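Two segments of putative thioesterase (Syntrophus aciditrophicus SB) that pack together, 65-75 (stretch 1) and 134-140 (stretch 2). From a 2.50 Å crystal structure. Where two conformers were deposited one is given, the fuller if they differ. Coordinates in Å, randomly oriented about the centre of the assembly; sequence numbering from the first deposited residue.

Stretch 1, residues 65-75: VISSAIDMTAG
Stretch 2 (134-140) VIRTELM

Residues 65-75 form one unbroken stretch of alpha helix, with phi near -63° and psi near -44°. Its i to i-4 hydrogen bonds run from Ala69 N to Val65 O (3.0 Å) through Gly75 N to Asp71 O (3.0 Å). Residues 134-140 are an extended strand, with phi from -100° to -131° and psi from 123° to 162°. The helix lies across one face of this strand. The axes approach to 8.7 Å, and their N-to-C directions differ by 133°, so the two run roughly antiparallel but oblique. The register is set by Ile70 CA to Thr137 CA, 6.6 Å, and Ala74 CA to Ile135 CA, 5.8 Å.

The strand alternates. Ile135, Thr137 and Leu139 point toward the helix; Arg136 and Glu138 point away. Arg136 is modelled only to CB.

Leu139 is the largest bump. Its chi1 is t and its chi2, 148°, lies between wells. CD1 enters a hollow lined by Ile66, Ala69 and Ile70, which span just over one helical turn. Leu139 CD1 lies 4.0 Å from Ile66 CG2, 4.0 Å from Ala69 CB and 3.9 Å from Ile70 CG1. Ala69 CB points toward the strand and forms part of the wall around this methyl. Both isoleucines are m at chi1 and t at chi2.

Thr137, chi1 p, sits mid-contact. Thr137 OG1 is 3.1 Å from Ile70 CG2, a tight contact with a methyl; this hydroxyl is hydrogen-bonded elsewhere in the structure. Thr137 CG2 lies between the turns, 4.3 Å from Ile70 CG2, 4.4 Å from Ala74 CB and 4.5 Å from Thr73 CG2. Thr73, chi1 m, donates a hydrogen bond from Thr73 OG1 to Ala69 O at 2.8 Å.

At Ala74 the backbones come close. Ile135, m and then p (82°), places Ile135 CG2 4.0 Å from Ala74 CB and Ile135 CD1 3.6 Å from Ala74 O. No hydrogen bond crosses the contact, which buries 356 Å² in all.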

# COMPACT_ATOMS: atom_id res chain seq x y z
N VAL A 65 -0.67 -4.62 21.82
CA VAL A 65 -1.70 -3.88 22.57
C VAL A 65 -2.26 -2.73 21.72
O VAL A 65 -3.48 -2.58 21.63
CB VAL A 65 -1.16 -3.34 23.94
CG1 VAL A 65 -2.15 -2.38 24.59
CG2 VAL A 65 -0.85 -4.49 24.88
N ILE A 66 -1.36 -1.94 21.12
CA ILE A 66 -1.74 -0.81 20.24
C ILE A 66 -2.55 -1.27 19.02
O ILE A 66 -3.55 -0.62 18.66
CB ILE A 66 -0.49 -0.00 19.78
CG1 ILE A 66 0.09 0.80 20.95
CG2 ILE A 66 -0.81 0.98 18.64
CD1 ILE A 66 1.48 1.34 20.68
N SER A 67 -2.14 -2.39 18.40
CA SER A 67 -2.85 -2.96 17.25
C SER A 67 -4.25 -3.44 17.63
O SER A 67 -5.18 -3.26 16.85
CB SER A 67 -2.04 -4.09 16.57
OG SER A 67 -1.86 -5.22 17.41
N SER A 68 -4.39 -4.04 18.82
CA SER A 68 -5.71 -4.48 19.33
C SER A 68 -6.64 -3.29 19.62
O SER A 68 -7.80 -3.33 19.21
CB SER A 68 -5.58 -5.31 20.60
OG SER A 68 -4.92 -6.53 20.32
N ALA A 69 -6.12 -2.26 20.29
CA ALA A 69 -6.88 -1.04 20.61
C ALA A 69 -7.42 -0.35 19.35
O ALA A 69 -8.57 0.08 19.32
CB ALA A 69 -6.03 -0.07 21.41
N ILE A 70 -6.57 -0.24 18.32
CA ILE A 70 -6.94 0.34 17.02
C ILE A 70 -8.03 -0.51 16.34
O ILE A 70 -9.01 0.04 15.83
CB ILE A 70 -5.69 0.53 16.09
CG1 ILE A 70 -4.83 1.69 16.62
CG2 ILE A 70 -6.09 0.81 14.64
CD1 ILE A 70 -3.51 1.90 15.90
N ASP A 71 -7.86 -1.83 16.37
CA ASP A 71 -8.82 -2.78 15.80
C ASP A 71 -10.18 -2.72 16.50
O ASP A 71 -11.22 -2.82 15.84
CB ASP A 71 -8.27 -4.22 15.86
CG ASP A 71 -9.12 -5.22 15.07
OD1 ASP A 71 -9.61 -4.88 13.98
OD2 ASP A 71 -9.27 -6.37 15.54
N MSE A 72 -10.16 -2.59 17.83
CA MSE A 72 -11.39 -2.47 18.64
C MSE A 72 -12.11 -1.14 18.38
O MSE A 72 -13.34 -1.13 18.26
CB MSE A 72 -11.09 -2.61 20.14
CG MSE A 72 -10.68 -4.01 20.57
SE MSE A 72 -12.09 -5.33 20.38
CE MSE A 72 -13.40 -4.55 21.56
N THR A 73 -11.35 -0.04 18.34
CA THR A 73 -11.88 1.29 18.05
C THR A 73 -12.52 1.30 16.65
O THR A 73 -13.63 1.81 16.48
CB THR A 73 -10.79 2.40 18.15
OG1 THR A 73 -10.20 2.38 19.45
CG2 THR A 73 -11.37 3.79 17.89
N ALA A 74 -11.80 0.73 15.68
CA ALA A 74 -12.30 0.60 14.30
C ALA A 74 -13.58 -0.24 14.21
O ALA A 74 -14.50 0.09 13.47
CB ALA A 74 -11.21 0.02 13.39
N GLY A 75 -13.62 -1.33 14.99
CA GLY A 75 -14.80 -2.21 15.05
C GLY A 75 -16.05 -1.51 15.55
O GLY A 75 -17.14 -1.74 15.01
N VAL A 134 -14.63 1.36 5.95
CA VAL A 134 -13.21 1.76 6.03
C VAL A 134 -13.10 2.82 7.13
O VAL A 134 -13.77 3.85 7.06
CB VAL A 134 -12.69 2.31 4.67
CG1 VAL A 134 -11.26 2.82 4.78
CG2 VAL A 134 -12.78 1.22 3.62
N ILE A 135 -12.25 2.55 8.12
CA ILE A 135 -12.04 3.44 9.27
C ILE A 135 -10.58 3.90 9.34
O ILE A 135 -9.66 3.10 9.14
CB ILE A 135 -12.40 2.74 10.63
CG1 ILE A 135 -13.88 2.35 10.69
CG2 ILE A 135 -12.07 3.63 11.82
CD1 ILE A 135 -14.22 1.08 9.98
N ARG A 136 -10.40 5.20 9.61
CA ARG A 136 -9.08 5.80 9.84
C ARG A 136 -9.02 6.07 11.35
O ARG A 136 -9.98 6.63 11.91
CB ARG A 136 -8.91 7.09 9.03
N THR A 137 -7.94 5.67 12.01
CA THR A 137 -7.77 5.87 13.46
C THR A 137 -6.50 6.64 13.83
O THR A 137 -5.52 6.63 13.09
CB THR A 137 -7.75 4.53 14.23
OG1 THR A 137 -6.69 3.71 13.74
CG2 THR A 137 -9.07 3.81 14.07
N GLU A 138 -6.56 7.31 14.98
CA GLU A 138 -5.43 8.02 15.56
C GLU A 138 -5.34 7.60 17.02
O GLU A 138 -6.33 7.75 17.73
CB GLU A 138 -5.62 9.53 15.49
CG GLU A 138 -5.76 10.11 14.09
CD GLU A 138 -5.95 11.62 14.09
OE1 GLU A 138 -5.76 12.27 15.14
OE2 GLU A 138 -6.28 12.17 13.02
N LEU A 139 -4.19 7.07 17.44
CA LEU A 139 -3.97 6.64 18.81
C LEU A 139 -2.94 7.57 19.46
O LEU A 139 -1.85 7.76 18.91
CB LEU A 139 -3.53 5.18 18.85
CG LEU A 139 -3.53 4.53 20.24
CD1 LEU A 139 -3.86 3.04 20.17
CD2 LEU A 139 -2.22 4.75 20.96
N MSE A 140 -3.31 8.11 20.63
CA MSE A 140 -2.44 9.00 21.41
C MSE A 140 -2.36 8.58 22.87
O MSE A 140 -3.19 7.81 23.35
CB MSE A 140 -2.82 10.50 21.27
CG MSE A 140 -4.29 10.80 21.06
SE MSE A 140 -4.75 10.75 19.17
CE MSE A 140 -6.70 10.61 19.33